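Local coordinates for importin subunit beta-1 (Saccharomyces cerevisiae, PDB 5OWU), which carries proteins into the nucleus as the importin beta subunit, working with importin alpha, which recognises the classical nuclear localization signal of the cargo, at residues A[98-103]-A[117-122]; A[125-130]-A[174-179]; A[137-142]-A[153-158]; A[141-146]-A[184-189]. One frame throughout, in Å; residues are numbered along the deposited sequence.

Interaction 1 of 4, residues A[98-103]-A[117-122]; sequences TNALTA and QLIAAI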
loop_
_atom_site.group_PDB
_atom_site.type_symbol
_atom_site.label_atom_id
_atom_site.label_comp_id
_atom_site.label_asym_id
_atom_site.label_seq_id
_atom_site.Cartn_x
_atom_site.Cartn_y
_atom_site.Cartn_z
ATOM N N THR A 98 -11.300 2.667 38.858
ATOM C CA THR A 98 -11.683 1.557 39.728
ATOM C C THR A 98 -12.745 0.675 39.076
ATOM O O THR A 98 -12.666 -0.558 39.145
ATOM C CB THR A 98 -12.185 2.095 41.070
ATOM O OG1 THR A 98 -11.154 2.880 41.683
ATOM C CG2 THR A 98 -12.562 0.951 42.009
ATOM N N ASN A 99 -13.753 1.285 38.447
ATOM C CA ASN A 99 -14.814 0.499 37.818
ATOM C C ASN A 99 -14.281 -0.301 36.635
ATOM O O ASN A 99 -14.638 -1.474 36.453
ATOM C CB ASN A 99 -15.956 1.415 37.375
ATOM C CG ASN A 99 -16.761 1.952 38.547
ATOM O OD1 ASN A 99 -16.645 1.466 39.671
ATOM N ND2 ASN A 99 -17.587 2.957 38.287
ATOM N N ALA A 100 -13.421 0.317 35.822
ATOM C CA ALA A 100 -12.810 -0.393 34.706
ATOM C C ALA A 100 -11.993 -1.582 35.192
ATOM O O ALA A 100 -12.068 -2.675 34.619
ATOM C CB ALA A 100 -11.927 0.561 33.907
ATOM N N LEU A 101 -11.202 -1.389 36.249
ATOM C CA LEU A 101 -10.419 -2.494 36.795
ATOM C C LEU A 101 -11.321 -3.580 37.362
ATOM O O LEU A 101 -10.992 -4.766 37.273
ATOM C CB LEU A 101 -9.461 -1.980 37.869
ATOM C CG LEU A 101 -8.202 -1.272 37.360
ATOM C CD1 LEU A 101 -7.542 -0.484 38.480
ATOM C CD2 LEU A 101 -7.226 -2.278 36.764
ATOM N N THR A 102 -12.462 -3.200 37.937
ATOM C CA THR A 102 -13.423 -4.201 38.384
ATOM C C THR A 102 -13.912 -5.033 37.209
ATOM O O THR A 102 -13.962 -6.266 37.282
ATOM C CB THR A 102 -14.601 -3.528 39.090
ATOM O OG1 THR A 102 -14.157 -2.960 40.328
ATOM C CG2 THR A 102 -15.727 -4.535 39.364
ATOM N N ALA A 103 -14.265 -4.374 36.106
ATOM C CA ALA A 103 -14.762 -5.105 34.947
ATOM C C ALA A 103 -13.668 -5.958 34.307
ATOM O O ALA A 103 -13.966 -6.996 33.703
ATOM C CB ALA A 103 -15.345 -4.123 33.932
ATOM N N GLN A 117 -9.883 -2.610 26.748
ATOM C CA GLN A 117 -9.729 -1.513 25.797
ATOM C C GLN A 117 -9.884 -0.153 26.480
ATOM O O GLN A 117 -9.154 0.799 26.160
ATOM C CB GLN A 117 -10.738 -1.665 24.664
ATOM C CG GLN A 117 -10.569 -2.924 23.844
ATOM C CD GLN A 117 -11.437 -2.926 22.600
ATOM O OE1 GLN A 117 -11.340 -2.037 21.758
ATOM N NE2 GLN A 117 -12.288 -3.935 22.479
ATOM N N LEU A 118 -10.823 -0.045 27.428
ATOM C CA LEU A 118 -11.014 1.215 28.150
ATOM C C LEU A 118 -9.802 1.547 29.012
ATOM O O LEU A 118 -9.305 2.685 29.005
ATOM C CB LEU A 118 -12.281 1.130 29.011
ATOM C CG LEU A 118 -12.601 2.339 29.900
ATOM C CD1 LEU A 118 -12.811 3.558 29.050
ATOM C CD2 LEU A 118 -13.820 2.074 30.748
ATOM N N ILE A 119 -9.326 0.560 29.778
ATOM C CA ILE A 119 -8.112 0.734 30.565
ATOM C C ILE A 119 -6.971 1.180 29.668
ATOM O O ILE A 119 -6.220 2.099 30.009
ATOM C CB ILE A 119 -7.768 -0.568 31.313
ATOM C CG1 ILE A 119 -8.780 -0.809 32.434
ATOM C CG2 ILE A 119 -6.345 -0.519 31.870
ATOM C CD1 ILE A 119 -8.752 -2.214 32.990
ATOM N N ALA A 120 -6.832 0.548 28.500
ATOM C CA ALA A 120 -5.765 0.919 27.579
ATOM C C ALA A 120 -5.864 2.385 27.177
ATOM O O ALA A 120 -4.848 3.084 27.117
ATOM C CB ALA A 120 -5.799 0.026 26.337
ATOM N N ALA A 121 -7.076 2.865 26.879
ATOM C CA ALA A 121 -7.238 4.262 26.461
ATOM C C ALA A 121 -6.844 5.231 27.577
ATOM O O ALA A 121 -6.107 6.212 27.356
ATOM C CB ALA A 121 -8.685 4.506 26.033
ATOM N N ILE A 122 -7.330 4.971 28.791
ATOM C CA ILE A 122 -6.997 5.847 29.907
ATOM C C ILE A 122 -5.494 5.824 30.156
ATOM O O ILE A 122 -4.861 6.868 30.328
ATOM C CB ILE A 122 -7.790 5.444 31.163
ATOM C CG1 ILE A 122 -9.291 5.663 30.937
ATOM C CG2 ILE A 122 -7.323 6.248 32.382
ATOM C CD1 ILE A 122 -10.167 4.932 31.937
#

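Interaction 2 of 4, residues A[125-130]-A[174-179]; sequences IELPHG and VSSSNN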
loop_
_atom_site.group_PDB
_atom_site.type_symbol
_atom_site.label_atom_id
_atom_site.label_comp_id
_atom_site.label_asym_id
_atom_site.label_seq_id
_atom_site.Cartn_x
_atom_site.Cartn_y
_atom_site.Cartn_z
ATOM N N ILE A 125 -3.501 7.878 27.953
ATOM C CA ILE A 125 -3.480 9.293 28.320
ATOM C C ILE A 125 -2.576 9.541 29.525
ATOM O O ILE A 125 -1.760 10.465 29.521
ATOM C CB ILE A 125 -4.904 9.799 28.588
ATOM C CG1 ILE A 125 -5.700 9.820 27.287
ATOM C CG2 ILE A 125 -4.861 11.209 29.200
ATOM C CD1 ILE A 125 -7.200 9.815 27.497
ATOM N N GLU A 126 -2.710 8.741 30.579
ATOM C CA GLU A 126 -2.136 9.104 31.870
ATOM C C GLU A 126 -0.676 8.684 32.046
ATOM O O GLU A 126 0.113 9.444 32.614
ATOM C CB GLU A 126 -2.979 8.507 32.993
ATOM C CG GLU A 126 -4.409 9.083 33.046
ATOM C CD GLU A 126 -5.029 8.991 34.426
ATOM O OE1 GLU A 126 -4.474 8.280 35.291
ATOM O OE2 GLU A 126 -6.076 9.636 34.649
ATOM N N LEU A 127 -0.293 7.490 31.599
ATOM C CA LEU A 127 1.073 7.030 31.841
ATOM C C LEU A 127 2.115 7.990 31.286
ATOM O O LEU A 127 3.102 8.264 31.993
ATOM C CB LEU A 127 1.272 5.619 31.265
ATOM C CG LEU A 127 0.486 4.482 31.923
ATOM C CD1 LEU A 127 0.773 3.165 31.221
ATOM C CD2 LEU A 127 0.801 4.361 33.398
ATOM N N PRO A 128 1.973 8.533 30.075
ATOM C CA PRO A 128 2.942 9.542 29.611
ATOM C C PRO A 128 3.010 10.776 30.497
ATOM O O PRO A 128 4.003 11.511 30.435
ATOM C CB PRO A 128 2.437 9.891 28.203
ATOM C CG PRO A 128 1.614 8.718 27.793
ATOM C CD PRO A 128 0.981 8.200 29.040
ATOM N N HIS A 129 1.991 11.036 31.314
ATOM C CA HIS A 129 2.003 12.151 32.249
ATOM C C HIS A 129 2.372 11.712 33.668
ATOM O O HIS A 129 2.033 12.404 34.635
ATOM C CB HIS A 129 0.642 12.851 32.248
ATOM C CG HIS A 129 0.321 13.561 30.967
ATOM N ND1 HIS A 129 -0.151 12.910 29.848
ATOM C CD2 HIS A 129 0.393 14.872 30.633
ATOM C CE1 HIS A 129 -0.348 13.787 28.879
ATOM N NE2 HIS A 129 -0.023 14.985 29.329
ATOM N N GLY A 130 3.043 10.569 33.806
ATOM C CA GLY A 130 3.445 10.060 35.110
ATOM C C GLY A 130 2.313 9.817 36.086
ATOM O O GLY A 130 2.530 9.885 37.301
ATOM N N VAL A 174 7.430 4.624 26.791
ATOM C CA VAL A 174 8.825 4.291 27.072
ATOM C C VAL A 174 9.042 4.165 28.577
ATOM O O VAL A 174 9.616 3.182 29.064
ATOM C CB VAL A 174 9.768 5.333 26.437
ATOM C CG1 VAL A 174 9.582 6.718 27.055
ATOM C CG2 VAL A 174 11.210 4.887 26.560
ATOM N N SER A 175 8.527 5.127 29.342
ATOM C CA SER A 175 8.809 5.170 30.770
ATOM C C SER A 175 8.217 3.982 31.524
ATOM O O SER A 175 8.651 3.707 32.648
ATOM C CB SER A 175 8.293 6.487 31.357
ATOM O OG SER A 175 6.914 6.655 31.101
ATOM N N SER A 176 7.260 3.264 30.932
ATOM C CA SER A 176 6.654 2.093 31.557
ATOM C C SER A 176 7.205 0.772 31.023
ATOM O O SER A 176 6.792 -0.295 31.501
ATOM C CB SER A 176 5.133 2.124 31.356
ATOM O OG SER A 176 4.558 3.326 31.849
ATOM N N SER A 177 8.144 0.814 30.071
ATOM C CA SER A 177 8.529 -0.402 29.355
ATOM C C SER A 177 8.966 -1.507 30.316
ATOM O O SER A 177 8.532 -2.663 30.190
ATOM C CB SER A 177 9.626 -0.085 28.335
ATOM O OG SER A 177 10.755 0.515 28.942
ATOM N N ASN A 178 9.802 -1.170 31.302
ATOM C CA ASN A 178 10.257 -2.191 32.243
ATOM C C ASN A 178 9.068 -3.009 32.740
ATOM O O ASN A 178 8.990 -4.226 32.521
ATOM C CB ASN A 178 11.007 -1.550 33.421
ATOM C CG ASN A 178 12.334 -0.925 33.017
ATOM O OD1 ASN A 178 12.891 -1.225 31.963
ATOM N ND2 ASN A 178 12.859 -0.063 33.881
ATOM N N ASN A 179 8.083 -2.331 33.337
ATOM C CA ASN A 179 6.979 -3.058 33.957
ATOM C C ASN A 179 6.120 -3.749 32.908
ATOM O O ASN A 179 5.673 -4.887 33.111
ATOM C CB ASN A 179 6.142 -2.105 34.803
ATOM C CG ASN A 179 6.835 -1.731 36.086
ATOM O OD1 ASN A 179 7.457 -2.578 36.722
ATOM N ND2 ASN A 179 6.749 -0.460 36.467
#

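Interaction 3 of 4, residues A[137-142]-A[153-158]; sequences KIMVDN and RASLLA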
loop_
_atom_site.group_PDB
_atom_site.type_symbol
_atom_site.label_atom_id
_atom_site.label_comp_id
_atom_site.label_asym_id
_atom_site.label_seq_id
_atom_site.Cartn_x
_atom_site.Cartn_y
_atom_site.Cartn_z
ATOM N N LYS A 137 1.819 -1.748 38.611
ATOM C CA LYS A 137 1.922 -2.690 39.716
ATOM C C LYS A 137 0.785 -3.703 39.664
ATOM O O LYS A 137 1.000 -4.906 39.876
ATOM C CB LYS A 137 1.919 -1.924 41.039
ATOM C CG LYS A 137 2.421 -2.714 42.239
ATOM C CD LYS A 137 1.276 -3.303 43.043
ATOM C CE LYS A 137 1.745 -3.774 44.412
ATOM N NZ LYS A 137 2.785 -4.823 44.318
ATOM N N ILE A 138 -0.430 -3.245 39.347
ATOM C CA ILE A 138 -1.552 -4.177 39.236
ATOM C C ILE A 138 -1.320 -5.159 38.090
ATOM O O ILE A 138 -1.626 -6.349 38.207
ATOM C CB ILE A 138 -2.886 -3.416 39.068
ATOM C CG1 ILE A 138 -3.253 -2.683 40.362
ATOM C CG2 ILE A 138 -4.006 -4.377 38.694
ATOM C CD1 ILE A 138 -4.495 -1.772 40.269
ATOM N N MET A 139 -0.788 -4.680 36.963
ATOM C CA MET A 139 -0.573 -5.558 35.817
ATOM C C MET A 139 0.497 -6.597 36.128
ATOM O O MET A 139 0.319 -7.781 35.831
ATOM C CB MET A 139 -0.180 -4.744 34.580
ATOM C CG MET A 139 -1.273 -3.799 34.026
ATOM S SD MET A 139 -2.731 -4.603 33.327
ATOM C CE MET A 139 -3.851 -4.535 34.722
ATOM N N VAL A 140 1.609 -6.177 36.739
ATOM C CA VAL A 140 2.665 -7.123 37.087
ATOM C C VAL A 140 2.131 -8.167 38.056
ATOM O O VAL A 140 2.368 -9.370 37.890
ATOM C CB VAL A 140 3.885 -6.382 37.661
ATOM C CG1 VAL A 140 4.904 -7.370 38.266
ATOM C CG2 VAL A 140 4.535 -5.551 36.574
ATOM N N ASP A 141 1.394 -7.730 39.083
ATOM C CA ASP A 141 0.831 -8.699 40.017
ATOM C C ASP A 141 -0.192 -9.606 39.338
ATOM O O ASP A 141 -0.281 -10.791 39.676
ATOM C CB ASP A 141 0.202 -7.982 41.215
ATOM C CG ASP A 141 1.233 -7.298 42.091
ATOM O OD1 ASP A 141 2.422 -7.678 42.033
ATOM O OD2 ASP A 141 0.848 -6.383 42.846
ATOM N N ASN A 142 -0.937 -9.085 38.360
ATOM C CA ASN A 142 -2.037 -9.821 37.735
ATOM C C ASN A 142 -1.572 -10.944 36.813
ATOM O O ASN A 142 -2.341 -11.876 36.561
ATOM C CB ASN A 142 -2.924 -8.868 36.927
ATOM C CG ASN A 142 -3.983 -8.200 37.772
ATOM O OD1 ASN A 142 -3.939 -8.267 38.994
ATOM N ND2 ASN A 142 -4.949 -7.562 37.121
ATOM N N ARG A 153 -5.099 -13.336 31.466
ATOM C CA ARG A 153 -5.388 -13.120 30.054
ATOM C C ARG A 153 -5.957 -11.726 29.820
ATOM O O ARG A 153 -5.550 -11.029 28.887
ATOM C CB ARG A 153 -6.358 -14.193 29.556
ATOM C CG ARG A 153 -6.146 -14.612 28.103
ATOM C CD ARG A 153 -6.640 -13.557 27.124
ATOM N NE ARG A 153 -8.098 -13.466 27.096
ATOM C CZ ARG A 153 -8.890 -14.242 26.359
ATOM N NH1 ARG A 153 -8.369 -15.184 25.576
ATOM N NH2 ARG A 153 -10.208 -14.077 26.405
ATOM N N ALA A 154 -6.907 -11.302 30.656
ATOM C CA ALA A 154 -7.498 -9.980 30.486
ATOM C C ALA A 154 -6.451 -8.888 30.665
ATOM O O ALA A 154 -6.440 -7.894 29.922
ATOM C CB ALA A 154 -8.648 -9.793 31.474
ATOM N N SER A 155 -5.546 -9.062 31.630
ATOM C CA SER A 155 -4.515 -8.055 31.834
ATOM C C SER A 155 -3.552 -8.009 30.655
ATOM O O SER A 155 -3.136 -6.922 30.233
ATOM C CB SER A 155 -3.781 -8.323 33.147
ATOM O OG SER A 155 -4.708 -8.318 34.223
ATOM N N LEU A 156 -3.202 -9.177 30.095
ATOM C CA LEU A 156 -2.344 -9.204 28.915
ATOM C C LEU A 156 -3.026 -8.545 27.718
ATOM O O LEU A 156 -2.380 -7.822 26.949
ATOM C CB LEU A 156 -1.943 -10.644 28.587
ATOM C CG LEU A 156 -1.023 -11.293 29.632
ATOM C CD1 LEU A 156 -0.929 -12.792 29.450
ATOM C CD2 LEU A 156 0.359 -10.676 29.565
ATOM N N LEU A 157 -4.329 -8.775 27.544
ATOM C CA LEU A 157 -5.075 -8.043 26.524
ATOM C C LEU A 157 -4.950 -6.542 26.731
ATOM O O LEU A 157 -4.679 -5.792 25.785
ATOM C CB LEU A 157 -6.552 -8.438 26.545
ATOM C CG LEU A 157 -6.913 -9.857 26.114
ATOM C CD1 LEU A 157 -8.422 -9.995 26.100
ATOM C CD2 LEU A 157 -6.323 -10.196 24.753
ATOM N N ALA A 158 -5.164 -6.083 27.966
ATOM C CA ALA A 158 -5.069 -4.652 28.241
ATOM C C ALA A 158 -3.692 -4.107 27.880
ATOM O O ALA A 158 -3.582 -3.025 27.296
ATOM C CB ALA A 158 -5.391 -4.376 29.710
#

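Interaction 4 of 4, residues A[141-146]-A[184-189]; sequences DNTGAE and IVQGAQ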
loop_
_atom_site.group_PDB
_atom_site.type_symbol
_atom_site.label_atom_id
_atom_site.label_comp_id
_atom_site.label_asym_id
_atom_site.label_seq_id
_atom_site.Cartn_x
_atom_site.Cartn_y
_atom_site.Cartn_z
ATOM N N ASP A 141 1.394 -7.730 39.083
ATOM C CA ASP A 141 0.831 -8.699 40.017
ATOM C C ASP A 141 -0.192 -9.606 39.338
ATOM O O ASP A 141 -0.281 -10.791 39.676
ATOM C CB ASP A 141 0.202 -7.982 41.215
ATOM C CG ASP A 141 1.233 -7.298 42.091
ATOM O OD1 ASP A 141 2.422 -7.678 42.033
ATOM O OD2 ASP A 141 0.848 -6.383 42.846
ATOM N N ASN A 142 -0.937 -9.085 38.360
ATOM C CA ASN A 142 -2.037 -9.821 37.735
ATOM C C ASN A 142 -1.572 -10.944 36.813
ATOM O O ASN A 142 -2.341 -11.876 36.561
ATOM C CB ASN A 142 -2.924 -8.868 36.927
ATOM C CG ASN A 142 -3.983 -8.200 37.772
ATOM O OD1 ASN A 142 -3.939 -8.267 38.994
ATOM N ND2 ASN A 142 -4.949 -7.562 37.121
ATOM N N THR A 143 -0.364 -10.865 36.269
ATOM C CA THR A 143 0.167 -11.966 35.477
ATOM C C THR A 143 1.129 -12.827 36.281
ATOM O O THR A 143 1.821 -13.673 35.705
ATOM C CB THR A 143 0.839 -11.440 34.206
ATOM O OG1 THR A 143 2.011 -10.690 34.533
ATOM C CG2 THR A 143 -0.126 -10.555 33.428
ATOM N N GLY A 144 1.178 -12.635 37.600
ATOM C CA GLY A 144 1.961 -13.510 38.452
ATOM C C GLY A 144 1.488 -14.950 38.382
ATOM O O GLY A 144 0.336 -15.249 38.050
ATOM N N ALA A 145 2.404 -15.855 38.743
ATOM C CA ALA A 145 2.250 -17.269 38.411
ATOM C C ALA A 145 0.967 -17.872 38.974
ATOM O O ALA A 145 0.371 -18.747 38.338
ATOM C CB ALA A 145 3.462 -18.054 38.919
ATOM N N GLU A 146 0.527 -17.432 40.154
ATOM C CA GLU A 146 -0.603 -18.059 40.831
ATOM C C GLU A 146 -1.917 -17.308 40.635
ATOM O O GLU A 146 -2.917 -17.661 41.268
ATOM C CB GLU A 146 -0.299 -18.203 42.325
ATOM C CG GLU A 146 0.998 -18.960 42.626
ATOM C CD GLU A 146 1.019 -20.368 42.050
ATOM O OE1 GLU A 146 -0.025 -21.053 42.095
ATOM O OE2 GLU A 146 2.084 -20.790 41.548
ATOM N N ILE A 184 4.339 -8.801 30.705
ATOM C CA ILE A 184 4.093 -9.588 29.503
ATOM C C ILE A 184 4.884 -10.887 29.547
ATOM O O ILE A 184 4.331 -11.977 29.354
ATOM C CB ILE A 184 4.417 -8.765 28.242
ATOM C CG1 ILE A 184 3.337 -7.698 28.026
ATOM C CG2 ILE A 184 4.532 -9.676 27.007
ATOM C CD1 ILE A 184 3.592 -6.786 26.856
ATOM N N VAL A 185 6.186 -10.791 29.819
ATOM C CA VAL A 185 7.040 -11.976 29.763
ATOM C C VAL A 185 6.629 -12.975 30.832
ATOM O O VAL A 185 6.755 -14.190 30.636
ATOM C CB VAL A 185 8.519 -11.565 29.881
ATOM C CG1 VAL A 185 9.431 -12.788 29.920
ATOM C CG2 VAL A 185 8.894 -10.661 28.713
ATOM N N GLN A 186 6.092 -12.492 31.957
ATOM C CA GLN A 186 5.565 -13.400 32.972
ATOM C C GLN A 186 4.523 -14.340 32.381
ATOM O O GLN A 186 4.494 -15.531 32.706
ATOM C CB GLN A 186 4.974 -12.607 34.142
ATOM C CG GLN A 186 6.014 -12.172 35.164
ATOM C CD GLN A 186 5.454 -11.365 36.330
ATOM O OE1 GLN A 186 6.208 -10.963 37.219
ATOM N NE2 GLN A 186 4.143 -11.123 36.337
ATOM N N GLY A 187 3.663 -13.831 31.497
ATOM C CA GLY A 187 2.691 -14.699 30.864
ATOM C C GLY A 187 3.242 -15.532 29.723
ATOM O O GLY A 187 2.632 -16.545 29.366
ATOM N N ALA A 188 4.380 -15.140 29.148
ATOM C CA ALA A 188 4.884 -15.807 27.951
ATOM C C ALA A 188 5.771 -17.002 28.257
ATOM O O ALA A 188 5.835 -17.934 27.450
ATOM C CB ALA A 188 5.679 -14.825 27.086
ATOM N N GLN A 189 6.446 -16.995 29.402
ATOM C CA GLN A 189 7.500 -17.959 29.685
ATOM C C GLN A 189 6.946 -19.381 29.769
ATOM O O GLN A 189 5.746 -19.608 29.953
ATOM C CB GLN A 189 8.210 -17.591 30.987
ATOM C CG GLN A 189 7.318 -17.651 32.211
ATOM C CD GLN A 189 7.993 -17.088 33.442
ATOM O OE1 GLN A 189 9.219 -16.966 33.491
ATOM N NE2 GLN A 189 7.194 -16.731 34.447
#

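Interaction 1 of 4, residues A[98-103]-A[117-122]
The methyl group of Ala100 overlaps the ethyl branch of Ile119, with Ala100 CB 3.7 Å from Ile119 CG1. The two residues sit on the paired helices 90-104 and 109-126 of HEAT repeat 3, and the contact is a compact example of how the two helices of such a repeat are held face to face by apolar groups. The short segments run roughly antiparallel, at 144° between their N-to-C directions and 9.6 Å between axes at closest approach. The small alanine is consistent with the close approach of the backbones: the CA atoms of Ala100 and Ile119 lie 6.4 Å apart. Ile119 turns CG1 beside its own backbone N (chi1 -71°), and the extended branch beyond it carries CD1 across to the Ala100 backbone, where it rests 3.7 Å from Ala100 O. Leu118 comes at the same methyl with its CD2, which stops 4.0 Å from Ala100 CB. No hydrogen bond links the two segments.

Neighbouring parts of the chain pack around it: Asn99 ND2 is bonded to Ser45 OG and Gln46 OE1 of helix 37-48, Leu118 packs on Leu65 of helix 55-67, and Ile119 lies against Trp132. The side chains of Leu101 and Ile119 meet at about a right angle, methyl against methyl, Leu101 CD2 standing 4.1 Å from Ile119 CD1.

Interaction 2 of 4, residues A[125-130]-A[174-179]
Leu127 and Ser176 carry this contact without stacking any flat group on another; the nearby ring, the imidazole of His129, springs from a CB that points away from 174-179 and takes no part across the contact. Its nitrogen is taken up within the segment: His129 ND1 donates to Ile125 O at 2.9 Å, the oxygen tilted 21° out of the ring plane, and the carbonyl points almost straight at the donor (C=O...N 170°).

Leu127 CG lies beside the backbone N (chi1 -66°), which carries the branched end over to the serine, and Leu127 CD1 comes to 3.8 Å of Ser176 OG in van der Waals contact. Leu127 CB adds a second such touch, 4.0 Å from the same oxygen. Ser175 OG reaches only the margin, 4.2 Å from Leu127 O, and no hydrogen bond joins the segments. Around them, Leu127 also packs on Leu173 and on Met136 of helix 133-142.

The contact thus brings the end of HEAT repeat 3 against the approach to helix 177-188 in HEAT repeat 5. Leu127 takes part in the Schellman motif that ends helix 109-126, with Gly130, at positive phi, as its C-prime residue.

Interaction 3 of 4, residues A[137-142]-A[153-158]
Asn142 and Ser155 make the polar link between the segments. Asn142 ND2 donates to Ser155 OG at 3.0 Å, with an N-H...O angle of 155° and the oxygen only 11° out of the amide plane. The same hydroxyl is hydrogen-bonded to Val151 O, so it bridges its own helix and the amide opposite. A leucine in place of Asn142 would probably leave Ser155 OG without the donor that meets it from helix 133-142, its bond to Val151 remaining.

The remaining contacts are dispersive. Met139 is bent at chi2 and chi3, and the fold in its chain lays the thioether against helix 149-165: Met139 SD is 3.9 Å from Ser155 CB, and Met139 CE lies 3.9 Å from Ser155 OG. A looser touch, 4.5 Å, joins Met139 SD to Ala158 CB.

A salt bridge stays within one segment, Lys137 NZ lying 2.9 Å from Asp141 OD2 on the syn side of that oxygen. Both helices belong to HEAT repeat 4, and the two segments cross at -136°. Helix 90-104 touches Met139 and Ser155 through Leu104; helix 109-126 meets Ala158 through Ala116, while Leu156 packs on helix 195-208.

Interaction 4 of 4, residues A[141-146]-A[184-189]
Thr143 and Gln186 meet through a hydrogen bond, Gln186 NE2 to Thr143 OG1 at 2.8 Å. It is bent, with an N-H...O angle of 134°, and the hydroxyl lies 20° out of the amide plane. Each partner has a second bond: Gln186 NE2 also reaches Val140 O of helix 133-142, and Thr143 OG1 is bonded to Ala183 O on helix 177-188. The threonine hydroxyl sits between its backbone N and carbonyl carbon (chi1 67°), which turns it to the neighbouring helix. An alanine in place of Gln186 would probably leave Val140 O without this donor and Thr143 OG1 with no amide partner beside its bond to Ala183 O.

These bonds lie where HEAT repeat 4 meets HEAT repeat 5: Thr143 is the first residue to leave helical geometry after helix 133-142, and the glutamine closes over that end.

Van der Waals contact supplements the bonds. The two side chains cross at about a right angle, bringing Gln186 CB within 3.6 Å of Thr143 OG1. The closest CA atoms are those of Thr143 and Gly187, 5.9 Å apart. Thr143 also touches Leu156 of helix 149-165, and Gln186 packs on an apolar side chain of another protein chain.

The four contacts illustrate how a solenoid of HEAT repeats is built from local pairings. Interactions 1 and 3 each join the two helices of one repeat, HEAT 3 and HEAT 4, and their centres are 11 Å apart, touching through Leu101 and Ile138 and through Ala120 and Ala158. Interactions 2 and 4 link different repeats. Interaction 1 closes before the others open; interaction 3 is nested in the loop closed by interaction 2, whereas interactions 2 and 4 alternate along the chain and share helix 177-188. Interactions 3 and 4, 8 Å apart between centres, share Asp141 and Asn142. Within HEAT 3 to 5, contacts inside and between repeats thus follow one another along the solenoid.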